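Local coordinates for protein pyrrolysyl-tRNA synthetase (Desulfitobacterium hafniense, PDB 3DSQ) that probably joins pyrrolysine to its cognate tRNA at the expense of ATP, as a homodimeric class II aminoacyl-tRNA synthetase, at residues E208-S213 / D222-D227; D193-V198 / V251-G256; Y19-E24 / G48-L53; S12-V17 / L40-A45. All coordinates share one frame; numbering follows the deposited sequence.

Contact 1. Residues E208-S213 / D222-D227; sequences ELVTES and DVMKGD
The beta hairpin of strands 208-213 and 219-225 lays E208, L209 and V210 antiparallel to M224, V223 and D222. E208 with M224 and V210 with D222 are hydrogen-bonded pairs; L209 with V223, between them, is the non-hydrogen-bonded one. M224 N gives its hydrogen to E208 O at 2.8 Å, and V210 N bonds to D222 O, also at 2.8 Å. D222 N returns a bond to V210 O at 2.6 Å. The bond from E208 N to M224 O closes the ladder, though its modelled length is too short to trust in detail. The two short strand segments run at 143° to each other. Side chains part to the two faces of the sheet. L209 and V223 lie side by side, CD2 of the leucine 3.8 Å from CG2 of the valine, on the face that meets helix 187-201, where V223 rests on A195 and L199 and L209 on E192. The other face carries E208, V210, D222 and M224. There V210 CG2, which stands beside its own backbone N, meets the terminal CE of M224, whose chain bends at chi3 (-65°) as it runs obliquely to the valine. Next to this pair the CG of E208 lies 3.4 Å from M224 O. Strand 219-225 pairs on its other side with strand 228-236, and 208-213 is an outermost strand of the large mixed sheet within this chain. Such an antiparallel hairpin, one face on a helix, fits the margin of a class II synthetase catalytic core.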
# COMPACT_ATOMS: atom_id res chain seq x y z
N GLU B 208 22.79 -7.33 14.52
CA GLU B 208 24.19 -7.07 14.20
C GLU B 208 24.33 -6.52 12.78
O GLU B 208 23.50 -6.77 11.91
CB GLU B 208 25.00 -8.37 14.33
CG GLU B 208 24.65 -9.44 13.31
CD GLU B 208 25.53 -10.68 13.45
OE1 GLU B 208 26.77 -10.54 13.46
OE2 GLU B 208 24.97 -11.80 13.54
N LEU B 209 25.39 -5.75 12.56
CA LEU B 209 25.64 -5.16 11.25
C LEU B 209 26.74 -5.93 10.54
O LEU B 209 27.86 -6.03 11.04
CB LEU B 209 26.04 -3.69 11.43
CG LEU B 209 25.06 -2.91 12.32
CD1 LEU B 209 25.62 -1.53 12.60
CD2 LEU B 209 23.71 -2.82 11.64
N VAL B 210 26.42 -6.48 9.38
CA VAL B 210 27.39 -7.24 8.61
C VAL B 210 27.82 -6.50 7.35
O VAL B 210 27.02 -6.30 6.44
CB VAL B 210 26.81 -8.61 8.21
CG1 VAL B 210 27.82 -9.38 7.37
CG2 VAL B 210 26.44 -9.40 9.45
N THR B 211 29.09 -6.10 7.31
CA THR B 211 29.61 -5.37 6.16
C THR B 211 30.44 -6.27 5.24
O THR B 211 31.28 -7.05 5.70
CB THR B 211 30.49 -4.19 6.60
OG1 THR B 211 31.69 -4.68 7.19
CG2 THR B 211 29.75 -3.33 7.61
N GLU B 212 30.19 -6.15 3.94
CA GLU B 212 30.90 -6.92 2.92
C GLU B 212 31.22 -5.94 1.80
O GLU B 212 30.65 -4.86 1.73
CB GLU B 212 30.00 -8.04 2.39
CG GLU B 212 29.39 -8.94 3.46
CD GLU B 212 30.39 -9.90 4.07
OE1 GLU B 212 31.44 -9.44 4.56
OE2 GLU B 212 30.13 -11.12 4.05
N SER B 213 32.15 -6.31 0.93
CA SER B 213 32.52 -5.44 -0.18
C SER B 213 33.44 -6.16 -1.15
O SER B 213 34.57 -6.50 -0.80
CB SER B 213 33.21 -4.18 0.34
OG SER B 213 34.36 -4.49 1.10
N ASP B 222 24.70 -5.54 5.59
CA ASP B 222 23.53 -6.37 5.84
C ASP B 222 23.20 -6.46 7.32
O ASP B 222 23.96 -7.02 8.11
CB ASP B 222 23.78 -7.78 5.29
CG ASP B 222 23.90 -7.79 3.78
OD1 ASP B 222 24.26 -8.84 3.21
OD2 ASP B 222 23.62 -6.74 3.15
N VAL B 223 22.05 -5.90 7.70
CA VAL B 223 21.61 -5.93 9.10
C VAL B 223 20.98 -7.29 9.40
O VAL B 223 20.20 -7.81 8.60
CB VAL B 223 20.58 -4.82 9.38
CG1 VAL B 223 20.27 -4.78 10.86
CG2 VAL B 223 21.11 -3.48 8.90
N MET B 224 21.32 -7.86 10.55
CA MET B 224 20.78 -9.17 10.91
C MET B 224 20.68 -9.46 12.41
O MET B 224 21.30 -8.80 13.24
CB MET B 224 21.64 -10.27 10.29
CG MET B 224 22.00 -10.06 8.84
SD MET B 224 22.65 -11.56 8.13
CE MET B 224 24.15 -11.75 9.07
N LYS B 225 19.88 -10.47 12.72
CA LYS B 225 19.70 -10.93 14.09
C LYS B 225 20.10 -12.39 13.98
O LYS B 225 19.37 -13.19 13.39
CB LYS B 225 18.23 -10.80 14.51
CG LYS B 225 17.98 -11.14 15.98
CD LYS B 225 16.50 -11.01 16.32
CE LYS B 225 16.22 -11.42 17.76
NZ LYS B 225 14.77 -11.29 18.10
N GLY B 226 21.26 -12.74 14.52
CA GLY B 226 21.72 -14.11 14.41
C GLY B 226 21.91 -14.41 12.93
O GLY B 226 22.50 -13.61 12.21
N ASP B 227 21.39 -15.54 12.47
CA ASP B 227 21.49 -15.93 11.07
C ASP B 227 20.26 -15.41 10.32
O ASP B 227 19.86 -15.96 9.29
CB ASP B 227 21.57 -17.46 10.96
CG ASP B 227 21.85 -17.95 9.54
OD1 ASP B 227 20.95 -17.86 8.68
OD2 ASP B 227 22.98 -18.43 9.28

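Contact 2. Residues D193-V198 / V251-G256; sequences DMARWV and VGLGFG
M194, L253 and F255 carry the packing between helix 187-201 and strand 250-256. M194 works with two parts of its side chain: SD reaches V251 CG2 at 3.9 Å, while CB sits 4.0 Å from L253 CD2. That same leucine methyl also presses on the helix backbone, 3.5 Å from A195 N, and lies 3.8 Å from A195 CB. V251, L253 and F255 all aim at the helix; G252 and G254 between them, and G256 after F255, have no side chain to put on the other face. This alternation, followed by helix 257-265 with G256 as N-cap, matches motif 3 of class II synthetases, whose glycine-lined face usually floors the ATP site. Farther along, F255 meets V198 tip to tip. V198 CG1 makes a CH-pi contact over one ring face, 3.6 Å from the ring centroid and 23° off the normal, lying nearest to CE2 at 3.3 Å, a close fit. A195 CA approaches the edge of the ring near its plane instead. From strand 171-180, beside strand 250-256 in the sheet, L177 touches M194, V198 and L253, and L175 touches V198.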
# COMPACT_ATOMS: atom_id res chain seq x y z
N ASP B 193 23.13 4.56 11.44
CA ASP B 193 22.09 5.43 11.98
C ASP B 193 20.71 4.99 11.49
O ASP B 193 19.79 4.80 12.29
CB ASP B 193 22.32 6.88 11.55
CG ASP B 193 23.63 7.46 12.06
OD1 ASP B 193 24.03 7.12 13.21
OD2 ASP B 193 24.24 8.26 11.33
N MET B 194 20.58 4.84 10.18
CA MET B 194 19.32 4.43 9.57
C MET B 194 18.83 3.12 10.16
O MET B 194 17.68 3.00 10.54
CB MET B 194 19.50 4.28 8.06
CG MET B 194 20.03 5.53 7.38
SD MET B 194 20.15 5.31 5.60
CE MET B 194 19.09 6.61 5.05
N ALA B 195 19.71 2.13 10.21
CA ALA B 195 19.35 0.82 10.76
C ALA B 195 18.80 0.98 12.18
O ALA B 195 17.73 0.47 12.51
CB ALA B 195 20.56 -0.08 10.76
N ARG B 196 19.55 1.70 13.01
CA ARG B 196 19.15 1.93 14.39
C ARG B 196 17.81 2.65 14.50
O ARG B 196 16.95 2.22 15.27
CB ARG B 196 20.24 2.70 15.13
CG ARG B 196 21.52 1.90 15.30
CD ARG B 196 22.67 2.76 15.81
NE ARG B 196 23.87 1.97 16.05
CZ ARG B 196 25.09 2.49 16.18
NH1 ARG B 196 25.27 3.80 16.10
NH2 ARG B 196 26.13 1.70 16.40
N TRP B 197 17.63 3.72 13.74
CA TRP B 197 16.37 4.46 13.78
C TRP B 197 15.20 3.54 13.47
O TRP B 197 14.18 3.54 14.16
CB TRP B 197 16.35 5.60 12.75
CG TRP B 197 17.23 6.77 13.07
CD1 TRP B 197 17.40 7.37 14.29
CD2 TRP B 197 18.02 7.53 12.14
NE1 TRP B 197 18.24 8.44 14.18
CE2 TRP B 197 18.64 8.57 12.87
CE3 TRP B 197 18.26 7.43 10.76
CZ2 TRP B 197 19.49 9.50 12.27
CZ3 TRP B 197 19.10 8.36 10.16
CH2 TRP B 197 19.71 9.38 10.92
N VAL B 198 15.37 2.75 12.41
CA VAL B 198 14.34 1.83 11.96
C VAL B 198 14.09 0.68 12.94
O VAL B 198 12.95 0.44 13.36
CB VAL B 198 14.69 1.25 10.58
CG1 VAL B 198 13.69 0.17 10.18
CG2 VAL B 198 14.69 2.36 9.54
N VAL B 251 23.59 6.66 0.45
CA VAL B 251 23.39 5.44 1.21
C VAL B 251 21.92 5.11 1.15
O VAL B 251 21.08 6.00 1.08
CB VAL B 251 23.82 5.57 2.69
CG1 VAL B 251 25.34 5.78 2.77
CG2 VAL B 251 23.07 6.71 3.35
N GLY B 252 21.61 3.82 1.14
CA GLY B 252 20.23 3.39 1.10
C GLY B 252 20.12 2.08 1.83
O GLY B 252 20.99 1.21 1.72
N LEU B 253 19.04 1.92 2.57
CA LEU B 253 18.81 0.70 3.33
C LEU B 253 17.39 0.24 3.05
O LEU B 253 16.46 1.04 3.08
CB LEU B 253 19.00 0.99 4.83
CG LEU B 253 19.10 -0.16 5.82
CD1 LEU B 253 20.30 -1.04 5.50
CD2 LEU B 253 19.25 0.42 7.24
N GLY B 254 17.24 -1.05 2.76
CA GLY B 254 15.92 -1.59 2.49
C GLY B 254 15.50 -2.71 3.42
O GLY B 254 16.29 -3.61 3.70
N PHE B 255 14.25 -2.66 3.88
CA PHE B 255 13.72 -3.68 4.78
C PHE B 255 12.46 -4.36 4.24
O PHE B 255 11.66 -3.76 3.53
CB PHE B 255 13.32 -3.07 6.14
CG PHE B 255 14.42 -2.33 6.86
CD1 PHE B 255 14.96 -1.16 6.33
CD2 PHE B 255 14.86 -2.77 8.11
CE1 PHE B 255 15.91 -0.42 7.05
CE2 PHE B 255 15.81 -2.04 8.83
CZ PHE B 255 16.34 -0.86 8.30
N GLY B 256 12.29 -5.63 4.60
CA GLY B 256 11.08 -6.36 4.24
C GLY B 256 10.28 -6.30 5.54
O GLY B 256 10.69 -6.89 6.52

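Contact 3. Residues Y19-E24 / G48-L53; sequences YQRLKE and GIEHQL
R21 meets E50 through a salt bridge carried by a single N-H: NE donates to OE2 at 2.9 Å, almost straight at 170°. The carboxylate oxygen lies in the guanidinium plane and accepts on its anti lone pair, away from the other oxygen. The two flat groups are turned nearly perpendicular, 88° apart, so the acid meets the guanidinium edge with one oxygen and not with a matched pair. R21 starts with CG anti to its backbone N and bends at chi2 (50°), while E50 comes across at about a right angle with its chain extended. Beside this polar link, L22 CD2 packs 3.9 Å from I49 CG2 and 4.0 Å from L53 CD1, crossing both side chains at about a right angle. The short helix segments run at 22° to one another, their axes 10.2 Å apart. One turn on from R21, E24 OE1 takes a weak bond from R21 NH1 at 3.4 Å, which makes a three-residue network; NH1 also donates to N286 OD1, and E24 OE1 has a long, weak ion pair with R284. F46 and M54 of helix 39-68 touch R21, and F46, L32 and W14 also touch L22. A methionine in place of R21 would probably leave E50 without its partner across the helices and remove the weak link to E24. One arginine thus bridges E50 firmly and E24 weakly, which would probably temper repulsion between the acids and favour the charged form of each, while L22, I49 and L53 supply the apolar part of the joint.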
# COMPACT_ATOMS: atom_id res chain seq x y z
N TYR B 19 1.09 -30.65 10.51
CA TYR B 19 2.24 -29.78 10.66
C TYR B 19 1.93 -28.38 10.10
O TYR B 19 2.22 -27.37 10.74
CB TYR B 19 3.43 -30.40 9.92
CG TYR B 19 4.73 -29.64 10.05
CD1 TYR B 19 5.58 -29.85 11.14
CD2 TYR B 19 5.11 -28.72 9.07
CE1 TYR B 19 6.79 -29.16 11.25
CE2 TYR B 19 6.32 -28.02 9.17
CZ TYR B 19 7.15 -28.25 10.26
OH TYR B 19 8.36 -27.58 10.34
N GLN B 20 1.35 -28.34 8.90
CA GLN B 20 1.01 -27.06 8.27
C GLN B 20 -0.01 -26.28 9.09
O GLN B 20 0.07 -25.06 9.20
CB GLN B 20 0.44 -27.28 6.86
CG GLN B 20 0.10 -25.97 6.17
CD GLN B 20 -0.62 -26.15 4.83
OE1 GLN B 20 -1.77 -26.61 4.78
NE2 GLN B 20 0.05 -25.77 3.75
N ARG B 21 -1.00 -26.99 9.63
CA ARG B 21 -2.04 -26.38 10.44
C ARG B 21 -1.42 -25.74 11.70
O ARG B 21 -1.70 -24.59 12.04
CB ARG B 21 -3.08 -27.44 10.82
CG ARG B 21 -4.23 -26.96 11.70
CD ARG B 21 -4.87 -25.69 11.16
NE ARG B 21 -6.10 -25.36 11.87
CZ ARG B 21 -6.82 -24.26 11.64
NH1 ARG B 21 -6.43 -23.38 10.73
NH2 ARG B 21 -7.94 -24.06 12.32
N LEU B 22 -0.57 -26.49 12.38
CA LEU B 22 0.09 -26.00 13.58
C LEU B 22 0.95 -24.79 13.26
O LEU B 22 1.10 -23.88 14.08
CB LEU B 22 0.93 -27.11 14.21
CG LEU B 22 0.13 -28.32 14.71
CD1 LEU B 22 1.07 -29.36 15.29
CD2 LEU B 22 -0.91 -27.89 15.76
N LYS B 23 1.51 -24.77 12.05
CA LYS B 23 2.35 -23.64 11.65
C LYS B 23 1.51 -22.40 11.41
O LYS B 23 1.89 -21.31 11.82
CB LYS B 23 3.15 -23.97 10.38
CG LYS B 23 4.65 -24.04 10.60
CD LYS B 23 5.44 -23.83 9.31
CE LYS B 23 6.94 -23.87 9.56
NZ LYS B 23 7.73 -23.56 8.33
N GLU B 24 0.36 -22.56 10.75
CA GLU B 24 -0.53 -21.44 10.49
C GLU B 24 -1.02 -20.83 11.80
O GLU B 24 -1.33 -19.63 11.87
CB GLU B 24 -1.78 -21.88 9.73
CG GLU B 24 -1.56 -22.68 8.47
CD GLU B 24 -2.87 -22.99 7.79
OE1 GLU B 24 -3.84 -23.34 8.50
OE2 GLU B 24 -2.94 -22.90 6.55
N GLY B 48 -5.76 -31.40 20.63
CA GLY B 48 -5.62 -30.61 21.85
C GLY B 48 -4.77 -29.38 21.66
O GLY B 48 -5.12 -28.30 22.14
N ILE B 49 -3.64 -29.53 20.97
CA ILE B 49 -2.76 -28.40 20.72
C ILE B 49 -3.43 -27.39 19.79
O ILE B 49 -3.40 -26.19 20.04
CB ILE B 49 -1.42 -28.86 20.11
CG1 ILE B 49 -0.66 -29.71 21.13
CG2 ILE B 49 -0.59 -27.66 19.67
CD1 ILE B 49 0.64 -30.30 20.60
N GLU B 50 -4.04 -27.88 18.72
CA GLU B 50 -4.73 -26.98 17.80
C GLU B 50 -5.74 -26.15 18.58
O GLU B 50 -5.78 -24.93 18.47
CB GLU B 50 -5.46 -27.78 16.71
CG GLU B 50 -6.29 -26.89 15.79
CD GLU B 50 -7.16 -27.70 14.84
OE1 GLU B 50 -7.83 -28.64 15.31
OE2 GLU B 50 -7.20 -27.37 13.63
N HIS B 51 -6.55 -26.84 19.38
CA HIS B 51 -7.58 -26.21 20.20
C HIS B 51 -7.05 -25.01 20.99
O HIS B 51 -7.68 -23.96 21.01
CB HIS B 51 -8.17 -27.23 21.17
CG HIS B 51 -9.26 -26.66 22.03
ND1 HIS B 51 -10.53 -26.40 21.55
CD2 HIS B 51 -9.26 -26.27 23.33
CE1 HIS B 51 -11.26 -25.87 22.51
NE2 HIS B 51 -10.52 -25.78 23.60
N GLN B 52 -5.92 -25.20 21.65
CA GLN B 52 -5.28 -24.15 22.44
C GLN B 52 -4.77 -23.03 21.54
O GLN B 52 -4.84 -21.85 21.91
CB GLN B 52 -4.12 -24.73 23.24
CG GLN B 52 -3.26 -23.69 23.97
CD GLN B 52 -4.02 -22.95 25.07
OE1 GLN B 52 -4.53 -23.57 26.00
NE2 GLN B 52 -4.09 -21.63 24.95
N LEU B 53 -4.24 -23.38 20.37
CA LEU B 53 -3.73 -22.35 19.47
C LEU B 53 -4.88 -21.52 18.90
O LEU B 53 -4.77 -20.31 18.75
CB LEU B 53 -2.91 -22.97 18.33
CG LEU B 53 -1.64 -23.71 18.78
CD1 LEU B 53 -0.92 -24.31 17.56
CD2 LEU B 53 -0.74 -22.75 19.53

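Contact 4. Residues S12-V17 / L40-A45; sequences SFWTKV and LSRDRA
S12 starts the segment by pointing its side chain toward the helix at R42, and its backbone bonds to F36. In F13 it is the carbonyl that matters: R42 grips O side-on with two nitrogens, NE at 2.8 Å from above the carbonyl plane and NH2 at 3.1 Å nearly in line with C=O. F13 O itself lies close to the guanidinium plane. W14 then turns its six-membered ring to the helix, edge first. CZ3 lies 3.3 Å from R42 O, which is in the ring plane; CE3 is 3.6 Å from R42 CG, and CH2 is 4.2 Å from A45 CB. The indole NE1 donates to Q31 O. T15, the N-cap of helix 16-24, puts CG2 over one guanidinium face, 3.5 Å from NH2. Bends at chi2 (-108°) and chi3 turn the R42 chain at CD and NE, which sets the guanidinium edge against F13 O, and NH1 forms a salt bridge with D43 OD1. A leucine in place of R42 would probably leave F13 O without both donors and D43 without its charge partner. The segment thus lies against the early part of helix 39-68, W14 wedged between that helix and Y19 and L22 of helix 16-24, with F36 also against the indole.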
# COMPACT_ATOMS: atom_id res chain seq x y z
N SER B 12 6.11 -41.63 15.75
CA SER B 12 5.01 -41.08 14.96
C SER B 12 4.94 -39.56 15.06
O SER B 12 4.65 -39.02 16.13
CB SER B 12 3.67 -41.68 15.40
OG SER B 12 3.63 -43.07 15.15
N PHE B 13 5.20 -38.88 13.95
CA PHE B 13 5.19 -37.43 13.92
C PHE B 13 3.97 -36.87 13.20
O PHE B 13 3.15 -37.63 12.69
CB PHE B 13 6.47 -36.90 13.28
CG PHE B 13 7.72 -37.38 13.95
CD1 PHE B 13 8.30 -38.60 13.59
CD2 PHE B 13 8.30 -36.64 14.98
CE1 PHE B 13 9.44 -39.07 14.24
CE2 PHE B 13 9.44 -37.11 15.64
CZ PHE B 13 10.01 -38.32 15.27
N TRP B 14 3.85 -35.55 13.18
CA TRP B 14 2.71 -34.89 12.53
C TRP B 14 2.67 -35.25 11.04
O TRP B 14 3.71 -35.47 10.42
CB TRP B 14 2.84 -33.36 12.60
CG TRP B 14 2.93 -32.78 13.98
CD1 TRP B 14 3.85 -31.86 14.41
CD2 TRP B 14 2.08 -33.05 15.09
NE1 TRP B 14 3.61 -31.54 15.73
CE2 TRP B 14 2.53 -32.26 16.17
CE3 TRP B 14 0.97 -33.89 15.27
CZ2 TRP B 14 1.91 -32.28 17.43
CZ3 TRP B 14 0.35 -33.91 16.52
CH2 TRP B 14 0.83 -33.10 17.59
N THR B 15 1.46 -35.32 10.49
CA THR B 15 1.30 -35.57 9.07
C THR B 15 1.57 -34.18 8.51
O THR B 15 1.42 -33.18 9.23
CB THR B 15 -0.13 -35.97 8.69
OG1 THR B 15 -1.03 -34.92 9.09
CG2 THR B 15 -0.51 -37.29 9.36
N LYS B 16 1.96 -34.10 7.24
CA LYS B 16 2.25 -32.81 6.62
C LYS B 16 1.11 -31.82 6.83
O LYS B 16 1.35 -30.63 7.05
CB LYS B 16 2.52 -32.99 5.12
CG LYS B 16 2.85 -31.70 4.37
CD LYS B 16 4.11 -31.02 4.92
CE LYS B 16 4.46 -29.74 4.15
NZ LYS B 16 3.24 -28.93 3.86
N VAL B 17 -0.13 -32.30 6.77
CA VAL B 17 -1.27 -31.41 6.95
C VAL B 17 -1.43 -30.91 8.40
O VAL B 17 -1.84 -29.77 8.63
CB VAL B 17 -2.58 -32.08 6.48
CG1 VAL B 17 -3.03 -33.12 7.49
CG2 VAL B 17 -3.64 -31.02 6.26
N LEU B 40 -2.89 -42.62 16.53
CA LEU B 40 -4.07 -42.21 17.28
C LEU B 40 -3.70 -41.26 18.41
O LEU B 40 -4.36 -40.24 18.62
CB LEU B 40 -4.82 -43.43 17.82
CG LEU B 40 -5.47 -44.32 16.75
CD1 LEU B 40 -6.07 -45.57 17.38
CD2 LEU B 40 -6.54 -43.52 16.02
N SER B 41 -2.63 -41.57 19.12
CA SER B 41 -2.19 -40.72 20.22
C SER B 41 -1.75 -39.36 19.65
O SER B 41 -1.98 -38.32 20.26
CB SER B 41 -1.02 -41.37 20.96
OG SER B 41 -1.38 -42.66 21.42
N ARG B 42 -1.13 -39.39 18.48
CA ARG B 42 -0.68 -38.16 17.83
C ARG B 42 -1.87 -37.34 17.36
O ARG B 42 -1.92 -36.13 17.58
CB ARG B 42 0.25 -38.50 16.66
CG ARG B 42 0.31 -37.43 15.58
CD ARG B 42 -0.41 -37.93 14.35
NE ARG B 42 0.53 -38.42 13.35
CZ ARG B 42 0.21 -39.23 12.35
NH1 ARG B 42 -1.03 -39.66 12.20
NH2 ARG B 42 1.15 -39.59 11.48
N ASP B 43 -2.82 -37.99 16.71
CA ASP B 43 -4.01 -37.29 16.23
C ASP B 43 -4.70 -36.66 17.44
O ASP B 43 -5.15 -35.51 17.38
CB ASP B 43 -4.95 -38.27 15.52
CG ASP B 43 -4.36 -38.80 14.20
OD1 ASP B 43 -3.20 -38.47 13.88
OD2 ASP B 43 -5.07 -39.54 13.48
N ARG B 44 -4.78 -37.41 18.53
CA ARG B 44 -5.41 -36.91 19.75
C ARG B 44 -4.68 -35.67 20.25
O ARG B 44 -5.28 -34.64 20.56
CB ARG B 44 -5.39 -37.98 20.83
CG ARG B 44 -5.69 -37.45 22.23
CD ARG B 44 -5.12 -38.39 23.27
NE ARG B 44 -5.95 -39.56 23.46
CZ ARG B 44 -5.54 -40.69 24.02
NH1 ARG B 44 -4.29 -40.81 24.43
NH2 ARG B 44 -6.39 -41.71 24.16
N ALA B 45 -3.36 -35.76 20.34
CA ALA B 45 -2.56 -34.64 20.79
C ALA B 45 -2.76 -33.44 19.88
O ALA B 45 -2.90 -32.31 20.35
CB ALA B 45 -1.11 -35.03 20.83

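Overall arrangement
The four contacts fall into two groups. Contacts 1 and 2, centres 12 Å apart, share the large sheet of the class II core: V223 CG2 of the hairpin lies 3.9 Å from A195 CB of the helix, and contact 1 is nested in the loop that contact 2 closes. The bound sodium ion, held by S163, Q164 and Q167, is about 13 Å from the side chains of both M224 and F255. Contact 3 joins helices 16-24 and 39-68, and contact 4, its centre 11 Å away, joins the lead-in to helix 16-24 with helix 39-68; they meet where L22 CD1 lies 3.4 Å from W14 CE2. This helical group is remote: contacts 2 and 4 have centres 43 Å apart, on opposite sides of the chain's centre.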